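Myosin-2 (Saccharomyces cerevisiae, PDB 6IXO) carries organelles and other cargo along polarized actin cables, its globular tail domain, the part described here, binding receptor proteins on the cargo. Local coordinates at residues 85-88 with 89-93; 149-152 with 153-156; 159-162 with 163-167; 208-211 with 212-216; 224-227 with 228-232. All coordinates share one frame; numbering follows the deposited sequence. Where two conformers were deposited one is given.

In the fold
Four contacts lie inside single helices of the all-helical tail; contact 1 runs off the end of helix 71-90. Contacts 2 and 3 share helix 134-180; contacts 4 and 5 sit on helices 202-218 and 223-247. The centres of contacts 3 and 5 are about 6 and 7 Å from the centre of the chain, those of contacts 1 and 2 about 14 and 16 Å. Contacts 1 and 2 have three and four exposed residues, contacts 3 and 5 one each, contact 4 none. Contacts 3, 4 and 5 meet through Y159, W162, M216, F226 and V229, by aromatic and aliphatic packing. Contact 1 is made of helix-end carbonyl bonds, with a probable crystallisation sulfate beside K93.

Contact 1 of 5, residues 85-88 with 89-93; sequences IQKV and VTQLK. With SO4 (sulfate ion), chain D.
Q86 O is gripped twice by T90, from N at 3.0 Å and from OG1 at 3.0 Å. This is the last turn of helix 71-90, where the chain leaves the helix. The T90 hydroxyl stands well above the carbonyl plane of Q86, 42° out of it, while the amide is tilted less. OG1 reaches back because it lies beside the backbone N of T90 (chi1 -68°). At the next residue the pattern loosens. Q91 N shares itself between a weak bond to K87 O and a bond to V88 O at 3.3 Å. The extended side chain of K87 passes Q91 at an angle, with CE 3.6 Å from Q91 NE2. L92 CG comes to 3.5 Å from V88 O. Outside the contact, T90 O and L92 O both receive K165 NZ, and Q86 OE1 takes N157 ND2. The bent chain of K93 brings NZ to Q91 O at 2.9 Å and to O3 of a sulfate ion at 2.8 Å.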
loop_
_atom_site.group_PDB
_atom_site.type_symbol
_atom_site.label_atom_id
_atom_site.label_comp_id
_atom_site.label_asym_id
_atom_site.label_seq_id
_atom_site.Cartn_x
_atom_site.Cartn_y
_atom_site.Cartn_z
ATOM N N ILE A 85 5.698 10.169 13.422
ATOM C CA ILE A 85 5.655 9.113 12.406
ATOM C C ILE A 85 4.614 9.476 11.353
ATOM O O ILE A 85 4.876 9.380 10.158
ATOM C CB ILE A 85 5.305 7.734 13.012
ATOM C CG1 ILE A 85 6.520 7.215 13.841
ATOM C CG2 ILE A 85 4.918 6.762 11.898
ATOM C CD1 ILE A 85 6.249 5.885 14.619
ATOM N N GLN A 86 3.446 9.907 11.800
ATOM C CA GLN A 86 2.396 10.213 10.819
ATOM C C GLN A 86 2.885 11.338 9.908
ATOM O O GLN A 86 2.717 11.289 8.684
ATOM C CB GLN A 86 1.096 10.622 11.512
ATOM C CG GLN A 86 -0.015 10.973 10.476
ATOM C CD GLN A 86 -1.434 10.866 11.022
ATOM O OE1 GLN A 86 -1.774 9.955 11.798
ATOM N NE2 GLN A 86 -2.276 11.774 10.594
ATOM N N LYS A 87 3.496 12.352 10.515
ATOM C CA LYS A 87 4.052 13.464 9.750
ATOM C C LYS A 87 5.100 12.985 8.755
ATOM O O LYS A 87 5.131 13.429 7.601
ATOM C CB LYS A 87 4.657 14.519 10.676
ATOM C CG LYS A 87 5.275 15.691 9.908
ATOM C CD LYS A 87 5.650 16.862 10.819
ATOM C CE LYS A 87 6.062 18.091 10.012
ATOM N NZ LYS A 87 6.499 19.228 10.868
ATOM N N VAL A 88 5.964 12.075 9.182
ATOM C CA VAL A 88 6.969 11.554 8.266
ATOM C C VAL A 88 6.313 10.861 7.073
ATOM O O VAL A 88 6.738 11.030 5.932
ATOM C CB VAL A 88 7.942 10.566 8.986
ATOM C CG1 VAL A 88 8.786 9.827 7.972
ATOM C CG2 VAL A 88 8.870 11.381 9.942
ATOM N N VAL A 89 5.250 10.102 7.315
ATOM C CA VAL A 89 4.671 9.378 6.183
ATOM C C VAL A 89 3.945 10.386 5.243
ATOM O O VAL A 89 3.939 10.225 4.035
ATOM C CB VAL A 89 3.723 8.314 6.673
ATOM C CG1 VAL A 89 2.939 7.706 5.498
ATOM C CG2 VAL A 89 4.542 7.170 7.463
ATOM N N THR A 90 3.416 11.459 5.821
ATOM C CA THR A 90 2.707 12.498 5.064
ATOM C C THR A 90 3.632 13.211 4.055
ATOM O O THR A 90 3.202 13.694 2.990
ATOM C CB THR A 90 2.060 13.484 6.083
ATOM O OG1 THR A 90 1.022 12.772 6.773
ATOM C CG2 THR A 90 1.428 14.697 5.397
ATOM N N GLN A 91 4.916 13.234 4.376
ATOM C CA GLN A 91 5.918 13.938 3.580
ATOM C C GLN A 91 6.620 13.032 2.573
ATOM O O GLN A 91 7.456 13.499 1.807
ATOM C CB GLN A 91 6.942 14.586 4.528
ATOM C CG GLN A 91 6.299 15.738 5.339
ATOM C CD GLN A 91 7.272 16.452 6.273
ATOM O OE1 GLN A 91 8.268 15.880 6.711
ATOM N NE2 GLN A 91 6.980 17.711 6.577
ATOM N N LEU A 92 6.278 11.746 2.553
ATOM C CA LEU A 92 6.935 10.837 1.617
ATOM C C LEU A 92 6.594 11.201 0.160
ATOM O O LEU A 92 5.442 11.515 -0.161
ATOM C CB LEU A 92 6.524 9.398 1.866
ATOM C CG LEU A 92 6.926 8.850 3.248
ATOM C CD1 LEU A 92 6.529 7.391 3.263
ATOM C CD2 LEU A 92 8.440 9.017 3.436
ATOM N N LYS A 93 7.582 11.132 -0.715
ATOM C CA LYS A 93 7.304 11.397 -2.125
ATOM C C LYS A 93 8.379 10.800 -3.015
ATOM O O LYS A 93 9.432 10.410 -2.544
ATOM C CB LYS A 93 7.206 12.893 -2.353
ATOM C CG LYS A 93 8.528 13.557 -2.081
ATOM C CD LYS A 93 8.464 15.053 -2.290
ATOM C CE LYS A 93 7.382 15.670 -1.421
ATOM N NZ LYS A 93 7.745 15.745 0.030
HETATM S S SO4 D . 4.534 16.997 1.285
HETATM O O1 SO4 D . 3.696 18.127 0.914
HETATM O O2 SO4 D . 4.358 15.909 0.327
HETATM O O3 SO4 D . 5.929 17.425 1.302
HETATM O O4 SO4 D . 4.132 16.548 2.612
#

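Contact 2 of 5, residues 149-152 with 153-156; sequences DDFE and ALSY
F151 and L154 run side by side on the buried flank of helix 134-180, pointing the same way. The methyl CD2 of L154 sits at the edge of the F151 ring, near its plane, 3.9 Å from CD1 and 4.0 Å from CE1. The two side chains start differently. F151 CG lies opposite its carbonyl carbon (chi1 -84°), and L154 CG opposite its backbone N (chi1 180°). Around them, L82 of helix 71-90 touches both, and L111, Y112 and V115 of helix 97-124 pack on F151. The pair thus fills the seam between three helices of the tail bundle. S155 is also buried, and its OG bonds to D379. Beneath runs a regular alpha-helical ladder of i to i+4 bonds. L154 N to D150 O is 2.8 Å, and S155 N to F151 O is 2.9 Å and nearly straight at 168°. The other flank is looser. D149, D150, E152 and A153 are exposed, and the carboxylates of D149 and D150 make no contact with residues 153-156. E152 holds an extended chain, with CG opposite its N. The Y156 ring leads away from the turn before it; of its side chain, CB is what lies near E152 O, at 3.6 Å.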
loop_
_atom_site.group_PDB
_atom_site.type_symbol
_atom_site.label_atom_id
_atom_site.label_comp_id
_atom_site.label_asym_id
_atom_site.label_seq_id
_atom_site.Cartn_x
_atom_site.Cartn_y
_atom_site.Cartn_z
ATOM N N ASP A 149 -5.306 1.668 21.012
ATOM C CA ASP A 149 -6.154 2.400 20.040
ATOM C C ASP A 149 -5.392 3.432 19.212
ATOM O O ASP A 149 -5.621 3.547 17.994
ATOM C CB ASP A 149 -7.300 3.122 20.747
ATOM C CG ASP A 149 -8.363 2.170 21.272
ATOM O OD1 ASP A 149 -8.395 0.989 20.845
ATOM O OD2 ASP A 149 -9.182 2.628 22.089
ATOM N N ASP A 150 -4.508 4.192 19.852
ATOM C CA ASP A 150 -3.711 5.197 19.114
ATOM C C ASP A 150 -2.808 4.555 18.049
ATOM O O ASP A 150 -2.689 5.071 16.929
ATOM C CB ASP A 150 -2.858 6.028 20.092
ATOM C CG ASP A 150 -3.705 6.988 20.972
ATOM O OD1 ASP A 150 -4.878 7.229 20.645
ATOM O OD2 ASP A 150 -3.187 7.474 21.995
ATOM N N PHE A 151 -2.168 3.428 18.355
ATOM C CA PHE A 151 -1.357 2.767 17.318
ATOM C C PHE A 151 -2.206 2.097 16.234
ATOM O O PHE A 151 -1.815 2.057 15.081
ATOM C CB PHE A 151 -0.388 1.746 17.952
ATOM C CG PHE A 151 0.877 2.391 18.448
ATOM C CD1 PHE A 151 1.614 3.200 17.622
ATOM C CD2 PHE A 151 1.309 2.220 19.741
ATOM C CE1 PHE A 151 2.754 3.837 18.058
ATOM C CE2 PHE A 151 2.469 2.848 20.180
ATOM C CZ PHE A 151 3.168 3.676 19.328
ATOM N N GLU A 152 -3.367 1.586 16.606
ATOM C CA GLU A 152 -4.293 1.092 15.612
ATOM C C GLU A 152 -4.686 2.209 14.641
ATOM O O GLU A 152 -4.649 2.034 13.403
ATOM C CB GLU A 152 -5.516 0.520 16.320
ATOM C CG GLU A 152 -6.627 0.042 15.394
ATOM C CD GLU A 152 -7.834 -0.482 16.185
ATOM O OE1 GLU A 152 -7.926 -1.707 16.396
ATOM O OE2 GLU A 152 -8.683 0.336 16.602
ATOM N N ALA A 153 -5.019 3.375 15.195
ATOM C CA ALA A 153 -5.342 4.542 14.371
ATOM C C ALA A 153 -4.138 4.965 13.526
ATOM O O ALA A 153 -4.288 5.258 12.313
ATOM C CB ALA A 153 -5.841 5.728 15.255
ATOM N N LEU A 154 -2.948 4.985 14.127
ATOM C CA LEU A 154 -1.741 5.351 13.364
ATOM C C LEU A 154 -1.536 4.419 12.143
ATOM O O LEU A 154 -1.274 4.875 11.021
ATOM C CB LEU A 154 -0.488 5.304 14.238
ATOM C CG LEU A 154 0.850 5.661 13.554
ATOM C CD1 LEU A 154 0.818 7.102 12.982
ATOM C CD2 LEU A 154 2.020 5.549 14.569
ATOM N N SER A 155 -1.631 3.122 12.385
ATOM C CA SER A 155 -1.466 2.124 11.320
ATOM C C SER A 155 -2.469 2.412 10.178
ATOM O O SER A 155 -2.092 2.451 8.996
ATOM C CB SER A 155 -1.679 0.721 11.891
ATOM O OG SER A 155 -1.437 -0.299 10.918
ATOM N N TYR A 156 -3.729 2.614 10.543
ATOM C CA TYR A 156 -4.798 2.936 9.582
ATOM C C TYR A 156 -4.469 4.181 8.779
ATOM O O TYR A 156 -4.580 4.205 7.522
ATOM C CB TYR A 156 -6.109 3.135 10.332
ATOM C CG TYR A 156 -7.310 3.410 9.433
ATOM C CD1 TYR A 156 -8.061 2.352 8.920
ATOM C CD2 TYR A 156 -7.694 4.712 9.121
ATOM C CE1 TYR A 156 -9.168 2.580 8.105
ATOM C CE2 TYR A 156 -8.826 4.960 8.281
ATOM C CZ TYR A 156 -9.538 3.881 7.790
ATOM O OH TYR A 156 -10.643 4.072 6.996
#

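Contact 3 of 5, residues 159-162 with 163-167; sequences YNIW and LKKLQ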
loop_
_atom_site.group_PDB
_atom_site.type_symbol
_atom_site.label_atom_id
_atom_site.label_comp_id
_atom_site.label_asym_id
_atom_site.label_seq_id
_atom_site.Cartn_x
_atom_site.Cartn_y
_atom_site.Cartn_z
ATOM N N TYR A 159 -1.390 3.806 6.524
ATOM C CA TYR A 159 -1.708 2.884 5.412
ATOM C C TYR A 159 -2.484 3.680 4.325
ATOM O O TYR A 159 -2.187 3.586 3.111
ATOM C CB TYR A 159 -2.545 1.707 5.897
ATOM C CG TYR A 159 -2.888 0.774 4.730
ATOM C CD1 TYR A 159 -1.962 -0.153 4.297
ATOM C CD2 TYR A 159 -4.119 0.835 4.092
ATOM C CE1 TYR A 159 -2.234 -1.029 3.211
ATOM C CE2 TYR A 159 -4.430 -0.024 2.987
ATOM C CZ TYR A 159 -3.484 -0.931 2.559
ATOM O OH TYR A 159 -3.761 -1.819 1.537
ATOM N N ASN A 160 -3.451 4.480 4.777
ATOM C CA ASN A 160 -4.272 5.253 3.827
ATOM C C ASN A 160 -3.545 6.412 3.195
ATOM O O ASN A 160 -3.758 6.738 2.028
ATOM C CB ASN A 160 -5.522 5.725 4.531
ATOM C CG ASN A 160 -6.593 4.696 4.465
ATOM O OD1 ASN A 160 -7.227 4.543 3.428
ATOM N ND2 ASN A 160 -6.767 3.919 5.535
ATOM N N ILE A 161 -2.706 7.068 3.969
ATOM C CA ILE A 161 -1.907 8.170 3.433
ATOM C C ILE A 161 -0.993 7.637 2.324
ATOM O O ILE A 161 -0.882 8.205 1.221
ATOM C CB ILE A 161 -1.082 8.825 4.527
ATOM C CG1 ILE A 161 -1.991 9.670 5.447
ATOM C CG2 ILE A 161 0.047 9.705 3.936
ATOM C CD1 ILE A 161 -1.290 10.093 6.791
ATOM N N TRP A 162 -0.359 6.515 2.617
ATOM C CA TRP A 162 0.577 5.901 1.681
ATOM C C TRP A 162 -0.123 5.391 0.428
ATOM O O TRP A 162 0.336 5.624 -0.680
ATOM C CB TRP A 162 1.286 4.747 2.353
ATOM C CG TRP A 162 2.382 4.090 1.522
ATOM C CD1 TRP A 162 3.512 4.694 0.999
ATOM C CD2 TRP A 162 2.448 2.723 1.155
ATOM N NE1 TRP A 162 4.287 3.751 0.358
ATOM C CE2 TRP A 162 3.657 2.531 0.450
ATOM C CE3 TRP A 162 1.607 1.626 1.362
ATOM C CZ2 TRP A 162 4.037 1.293 -0.059
ATOM C CZ3 TRP A 162 2.003 0.378 0.875
ATOM C CH2 TRP A 162 3.203 0.221 0.180
ATOM N N LEU A 163 -1.222 4.683 0.628
ATOM C CA LEU A 163 -1.911 4.049 -0.487
ATOM C C LEU A 163 -2.421 5.141 -1.455
ATOM O O LEU A 163 -2.350 4.979 -2.677
ATOM C CB LEU A 163 -3.058 3.171 0.027
ATOM C CG LEU A 163 -3.676 2.183 -0.985
ATOM C CD1 LEU A 163 -2.599 1.432 -1.775
ATOM C CD2 LEU A 163 -4.613 1.168 -0.305
ATOM N N LYS A 164 -2.894 6.255 -0.909
ATOM C CA LYS A 164 -3.343 7.353 -1.768
ATOM C C LYS A 164 -2.196 7.923 -2.586
ATOM O O LYS A 164 -2.345 8.219 -3.777
ATOM C CB LYS A 164 -3.999 8.461 -0.934
ATOM C CG LYS A 164 -4.299 9.724 -1.792
ATOM C CD LYS A 164 -5.073 10.816 -0.979
ATOM C CE LYS A 164 -6.411 10.275 -0.414
ATOM N NZ LYS A 164 -7.422 9.860 -1.494
ATOM N N LYS A 165 -1.035 8.071 -1.971
ATOM C CA LYS A 165 0.134 8.545 -2.713
ATOM C C LYS A 165 0.530 7.571 -3.815
ATOM O O LYS A 165 0.913 8.002 -4.910
ATOM C CB LYS A 165 1.340 8.772 -1.764
ATOM C CG LYS A 165 1.224 10.062 -0.910
ATOM C CD LYS A 165 2.273 9.971 0.281
ATOM C CE LYS A 165 2.137 11.228 1.172
ATOM N NZ LYS A 165 2.573 12.435 0.458
ATOM N N LEU A 166 0.438 6.274 -3.528
ATOM C CA LEU A 166 0.678 5.264 -4.561
ATOM C C LEU A 166 -0.286 5.424 -5.739
ATOM O O LEU A 166 0.135 5.347 -6.880
ATOM C CB LEU A 166 0.521 3.847 -4.007
ATOM C CG LEU A 166 1.604 3.477 -2.967
ATOM C CD1 LEU A 166 1.309 2.052 -2.565
ATOM C CD2 LEU A 166 3.054 3.542 -3.518
ATOM N N GLN A 167 -1.569 5.599 -5.446
ATOM C CA GLN A 167 -2.548 5.834 -6.509
ATOM C C GLN A 167 -2.187 7.033 -7.370
ATOM O O GLN A 167 -2.303 6.964 -8.608
ATOM C CB GLN A 167 -3.949 6.033 -5.920
ATOM C CG GLN A 167 -4.524 4.748 -5.263
ATOM C CD GLN A 167 -6.005 4.891 -4.931
ATOM O OE1 GLN A 167 -6.452 5.951 -4.548
ATOM N NE2 GLN A 167 -6.763 3.822 -5.108
#
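L166 sets CD1 on one face of the W162 indole, a CH-pi contact 3.6 Å from the six-membered ring centroid and 4° off its normal. It is a side-chain pair one turn apart on the long helix 134-180 of the tail bundle. Different first torsions bring them together. W162 CG lies trans to its backbone N (chi1 -175°), which swings the ring forward along the helix. L166 CG lies beside its own N (chi1 -67°) and so leans back over the ring. The two side chains cross at an angle, and L166 CD2 comes to 4.1 Å from W162 NE1. That nitrogen bonds to L97 O. Y159 and L163 instead run side by side, pointing the same way. On another side of the helix, I161 and K165 also lie alongside each other. There CG2 of I161 touches CE of K165 at 3.8 Å. The K165 chain bends at its last torsion, and NZ heads for the end of helix 71-90. L163 CD2 lies obliquely to the Y159 ring, 3.5 Å from CE2 and 3.6 Å from OH.

Contact 4 of 5, residues 208-211 with 212-216; sequences FFNS and IYWCM. With SO4 (sulfate ion), chain B.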
loop_
_atom_site.group_PDB
_atom_site.type_symbol
_atom_site.label_atom_id
_atom_site.label_comp_id
_atom_site.label_asym_id
_atom_site.label_seq_id
_atom_site.Cartn_x
_atom_site.Cartn_y
_atom_site.Cartn_z
ATOM N N PHE A 208 7.432 -0.443 -10.908
ATOM C CA PHE A 208 6.688 0.067 -9.759
ATOM C C PHE A 208 6.054 -1.050 -8.928
ATOM O O PHE A 208 6.195 -1.088 -7.696
ATOM C CB PHE A 208 5.624 1.063 -10.283
ATOM C CG PHE A 208 4.624 1.551 -9.243
ATOM C CD1 PHE A 208 4.777 2.798 -8.665
ATOM C CD2 PHE A 208 3.501 0.793 -8.904
ATOM C CE1 PHE A 208 3.817 3.289 -7.731
ATOM C CE2 PHE A 208 2.557 1.264 -7.999
ATOM C CZ PHE A 208 2.714 2.518 -7.408
ATOM N N PHE A 209 5.323 -1.943 -9.585
ATOM C CA PHE A 209 4.760 -3.085 -8.868
ATOM C C PHE A 209 5.855 -4.052 -8.362
ATOM O O PHE A 209 5.757 -4.587 -7.236
ATOM C CB PHE A 209 3.763 -3.845 -9.750
ATOM C CG PHE A 209 2.434 -3.196 -9.817
ATOM C CD1 PHE A 209 1.509 -3.370 -8.793
ATOM C CD2 PHE A 209 2.104 -2.363 -10.895
ATOM C CE1 PHE A 209 0.266 -2.737 -8.831
ATOM C CE2 PHE A 209 0.863 -1.724 -10.948
ATOM C CZ PHE A 209 -0.063 -1.905 -9.914
ATOM N N ASN A 210 6.909 -4.272 -9.145
ATOM C CA ASN A 210 8.022 -5.078 -8.603
ATOM C C ASN A 210 8.610 -4.518 -7.307
ATOM O O ASN A 210 9.039 -5.259 -6.410
ATOM C CB ASN A 210 9.142 -5.170 -9.605
ATOM C CG ASN A 210 9.069 -6.417 -10.388
ATOM O OD1 ASN A 210 8.840 -7.486 -9.821
ATOM N ND2 ASN A 210 9.255 -6.309 -11.697
ATOM N N SER A 211 8.672 -3.199 -7.247
ATOM C CA SER A 211 9.254 -2.528 -6.089
ATOM C C SER A 211 8.356 -2.761 -4.880
ATOM O O SER A 211 8.839 -3.029 -3.776
ATOM C CB SER A 211 9.433 -1.040 -6.391
ATOM O OG SER A 211 9.991 -0.361 -5.275
ATOM N N ILE A 212 7.038 -2.693 -5.082
ATOM C CA ILE A 212 6.136 -3.036 -3.982
ATOM C C ILE A 212 6.368 -4.466 -3.550
ATOM O O ILE A 212 6.524 -4.753 -2.359
ATOM C CB ILE A 212 4.692 -2.855 -4.374
ATOM C CG1 ILE A 212 4.415 -1.363 -4.591
ATOM C CG2 ILE A 212 3.743 -3.338 -3.261
ATOM C CD1 ILE A 212 3.033 -1.094 -5.159
ATOM N N TYR A 213 6.410 -5.373 -4.521
ATOM C CA TYR A 213 6.637 -6.780 -4.185
ATOM C C TYR A 213 7.907 -7.017 -3.384
ATOM O O TYR A 213 7.886 -7.688 -2.313
ATOM C CB TYR A 213 6.691 -7.605 -5.499
ATOM C CG TYR A 213 7.047 -9.060 -5.254
ATOM C CD1 TYR A 213 6.064 -9.987 -4.934
ATOM C CD2 TYR A 213 8.360 -9.504 -5.357
ATOM C CE1 TYR A 213 6.371 -11.324 -4.735
ATOM C CE2 TYR A 213 8.683 -10.844 -5.160
ATOM C CZ TYR A 213 7.682 -11.744 -4.844
ATOM O OH TYR A 213 7.974 -13.071 -4.652
ATOM N N TRP A 214 9.040 -6.506 -3.883
ATOM C CA TRP A 214 10.330 -6.842 -3.245
ATOM C C TRP A 214 10.533 -6.133 -1.905
ATOM O O TRP A 214 11.156 -6.698 -1.006
ATOM C CB TRP A 214 11.490 -6.527 -4.185
ATOM C CG TRP A 214 11.661 -7.597 -5.183
ATOM C CD1 TRP A 214 11.403 -7.530 -6.541
ATOM C CD2 TRP A 214 12.058 -8.945 -4.912
ATOM N NE1 TRP A 214 11.663 -8.757 -7.115
ATOM C CE2 TRP A 214 12.059 -9.637 -6.137
ATOM C CE3 TRP A 214 12.422 -9.631 -3.741
ATOM C CZ2 TRP A 214 12.410 -10.989 -6.232
ATOM C CZ3 TRP A 214 12.771 -10.959 -3.836
ATOM C CH2 TRP A 214 12.761 -11.629 -5.073
ATOM N N CYS A 215 9.985 -4.914 -1.753
ATOM C CA CYS A 215 10.073 -4.193 -0.456
ATOM C C CYS A 215 9.271 -4.940 0.591
ATOM O O CYS A 215 9.727 -5.155 1.736
ATOM C CB CYS A 215 9.570 -2.725 -0.597
ATOM S SG CYS A 215 10.800 -1.687 -1.432
ATOM N N MET A 216 8.071 -5.367 0.207
ATOM C CA MET A 216 7.245 -6.158 1.121
ATOM C C MET A 216 7.851 -7.498 1.454
ATOM O O MET A 216 7.846 -7.925 2.625
ATOM C CB MET A 216 5.857 -6.346 0.538
ATOM C CG MET A 216 5.162 -4.995 0.480
ATOM S SD MET A 216 3.427 -5.190 0.756
ATOM C CE MET A 216 2.893 -3.484 0.744
HETATM S S SO4 B . 11.165 -10.505 -10.328
HETATM O O1 SO4 B . 10.441 -10.551 -11.595
HETATM O O2 SO4 B . 12.066 -9.355 -10.313
HETATM O O3 SO4 B . 11.929 -11.738 -10.165
HETATM O O4 SO4 B . 10.215 -10.380 -9.230
#
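F208 meets I212 one turn ahead, with ring atom CE2 3.7 Å from the methyl CD1. The two side chains pass at an angle. F208 O accepts the amide of I212 at 3.2 Å. F209 follows, and F208 CD2 lies over one face of its ring, toward the rim. F209 O takes Y213 N at 2.9 Å in a nearly straight bond of 171°. N210 O accepts W214 N at 2.8 Å and also lies near the indole, 3.3 Å from CD1. W214 keeps CG beside its own N (chi1 -80°), which brings the indole back near this carbonyl, obliquely. NE1 then reaches a sulfate ion, probably from the crystallisation liquor, through two weak bonds, the shorter to O4 at 3.0 Å. H274 also bonds to this sulfate, and N210 OD1 takes W270 NE1. One face of the indole carries Y213 CE2 over its centre. S211 closes the segment. Its O receives C215 N and lies 3.3 Å from C215 SG. These four amide bonds are the i to i+4 ladder of a regular alpha helix. Helix 202-218 packs with F208 on L166 and L170 of helix 134-180, and with S211 and I212 on I98 of helix 97-124. F209 and M216 lie against helix 223-247.

Contact 5 of 5, residues 224-227 with 228-232; sequences EVFH and AVVTT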
loop_
_atom_site.group_PDB
_atom_site.type_symbol
_atom_site.label_atom_id
_atom_site.label_comp_id
_atom_site.label_asym_id
_atom_site.label_seq_id
_atom_site.Cartn_x
_atom_site.Cartn_y
_atom_site.Cartn_z
ATOM N N GLU A 224 -0.822 -11.067 3.206
ATOM C CA GLU A 224 -2.168 -10.475 3.091
ATOM C C GLU A 224 -2.116 -8.988 2.779
ATOM O O GLU A 224 -2.986 -8.443 2.109
ATOM C CB GLU A 224 -2.951 -10.661 4.396
ATOM C CG GLU A 224 -3.318 -12.085 4.678
ATOM C CD GLU A 224 -2.262 -12.850 5.490
ATOM O OE1 GLU A 224 -1.117 -12.366 5.687
ATOM O OE2 GLU A 224 -2.602 -13.959 5.936
ATOM N N VAL A 225 -1.101 -8.323 3.295
ATOM C CA VAL A 225 -1.008 -6.894 3.114
ATOM C C VAL A 225 -0.585 -6.583 1.676
ATOM O O VAL A 225 -1.096 -5.652 1.019
ATOM C CB VAL A 225 0.002 -6.297 4.101
ATOM C CG1 VAL A 225 0.288 -4.849 3.741
ATOM C CG2 VAL A 225 -0.522 -6.424 5.573
ATOM N N PHE A 226 0.366 -7.362 1.191
ATOM C CA PHE A 226 0.763 -7.265 -0.213
ATOM C C PHE A 226 -0.453 -7.458 -1.137
ATOM O O PHE A 226 -0.686 -6.683 -2.100
ATOM C CB PHE A 226 1.850 -8.305 -0.518
ATOM C CG PHE A 226 2.139 -8.425 -2.033
ATOM C CD1 PHE A 226 2.835 -7.431 -2.675
ATOM C CD2 PHE A 226 1.731 -9.520 -2.729
ATOM C CE1 PHE A 226 3.121 -7.500 -4.083
ATOM C CE2 PHE A 226 1.999 -9.636 -4.135
ATOM C CZ PHE A 226 2.698 -8.614 -4.806
ATOM N N HIS A 227 -1.233 -8.508 -0.862
ATOM C CA HIS A 227 -2.431 -8.778 -1.659
ATOM C C HIS A 227 -3.370 -7.577 -1.668
ATOM O O HIS A 227 -3.899 -7.197 -2.706
ATOM C CB HIS A 227 -3.190 -10.018 -1.149
ATOM C CG HIS A 227 -4.349 -10.395 -2.020
ATOM N ND1 HIS A 227 -5.632 -9.934 -1.798
ATOM C CD2 HIS A 227 -4.409 -11.135 -3.153
ATOM C CE1 HIS A 227 -6.431 -10.388 -2.749
ATOM N NE2 HIS A 227 -5.713 -11.117 -3.584
ATOM N N ALA A 228 -3.591 -6.976 -0.509
ATOM C CA ALA A 228 -4.561 -5.856 -0.423
ATOM C C ALA A 228 -4.060 -4.664 -1.204
ATOM O O ALA A 228 -4.801 -4.037 -1.961
ATOM C CB ALA A 228 -4.798 -5.461 1.110
ATOM N N VAL A 229 -2.795 -4.329 -1.001
ATOM C CA VAL A 229 -2.241 -3.147 -1.638
ATOM C C VAL A 229 -2.293 -3.291 -3.159
ATOM O O VAL A 229 -2.751 -2.410 -3.886
ATOM C CB VAL A 229 -0.790 -2.928 -1.210
ATOM C CG1 VAL A 229 -0.113 -1.877 -2.137
ATOM C CG2 VAL A 229 -0.753 -2.516 0.287
ATOM N N VAL A 230 -1.841 -4.433 -3.654
ATOM C CA VAL A 230 -1.764 -4.563 -5.101
ATOM C C VAL A 230 -3.131 -4.712 -5.760
ATOM O O VAL A 230 -3.375 -4.167 -6.862
ATOM C CB VAL A 230 -0.848 -5.772 -5.467
ATOM C CG1 VAL A 230 -0.923 -6.040 -7.005
ATOM C CG2 VAL A 230 0.579 -5.409 -5.060
ATOM N N THR A 231 -4.051 -5.429 -5.120
ATOM C CA THR A 231 -5.419 -5.554 -5.628
ATOM C C THR A 231 -6.085 -4.175 -5.730
ATOM O O THR A 231 -6.792 -3.836 -6.707
ATOM C CB THR A 231 -6.245 -6.477 -4.698
ATOM O OG1 THR A 231 -5.796 -7.827 -4.869
ATOM C CG2 THR A 231 -7.731 -6.387 -5.025
ATOM N N THR A 232 -5.880 -3.372 -4.682
ATOM C CA THR A 232 -6.428 -1.985 -4.701
ATOM C C THR A 232 -5.826 -1.203 -5.867
ATOM O O THR A 232 -6.531 -0.528 -6.626
ATOM C CB THR A 232 -6.142 -1.238 -3.371
ATOM O OG1 THR A 232 -6.795 -1.921 -2.305
ATOM C CG2 THR A 232 -6.662 0.226 -3.421
#
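The H227 imidazole carries the T231 hydroxyl over one face, 3.4 Å above its plane and toward the rim. The nearest ring atom is CE1, 3.4 Å from OG1. At the ring's outer end, NE2 bonds to D278. The F226 ring meets V230 CG2 at an oblique angle, 3.4 Å from CE1, and is edge-to-face with Y213. Both rings belong to helix 223-247, and V230 and T231 lie one turn further along it. H227 CG stands trans to the backbone N (chi1 -175°), which carries the ring forward so that T231 OG1 lies over its face. H227 O takes two donors from T231, N at 3.0 Å and OG1 at 2.9 Å, and they come from opposite faces of the carbonyl plane. The buried flank is apolar. V229 CG2 lies 4.3 Å from V225 CG1. F226 and V229 also touch M216 of helix 202-218, and V229 packs on Y159 and W162 of helix 134-180. The helix therefore shows an apolar side to the bundle and a more polar one at H227 and T231. T231 was deposited in two conformers, as was H227, so the hydroxyl-ring geometry holds for one copy. In that copy the hydroxyl spends its proton on H227 O. The bond to D278 would probably help fix the rotation of the imidazole and raise its affinity for a proton.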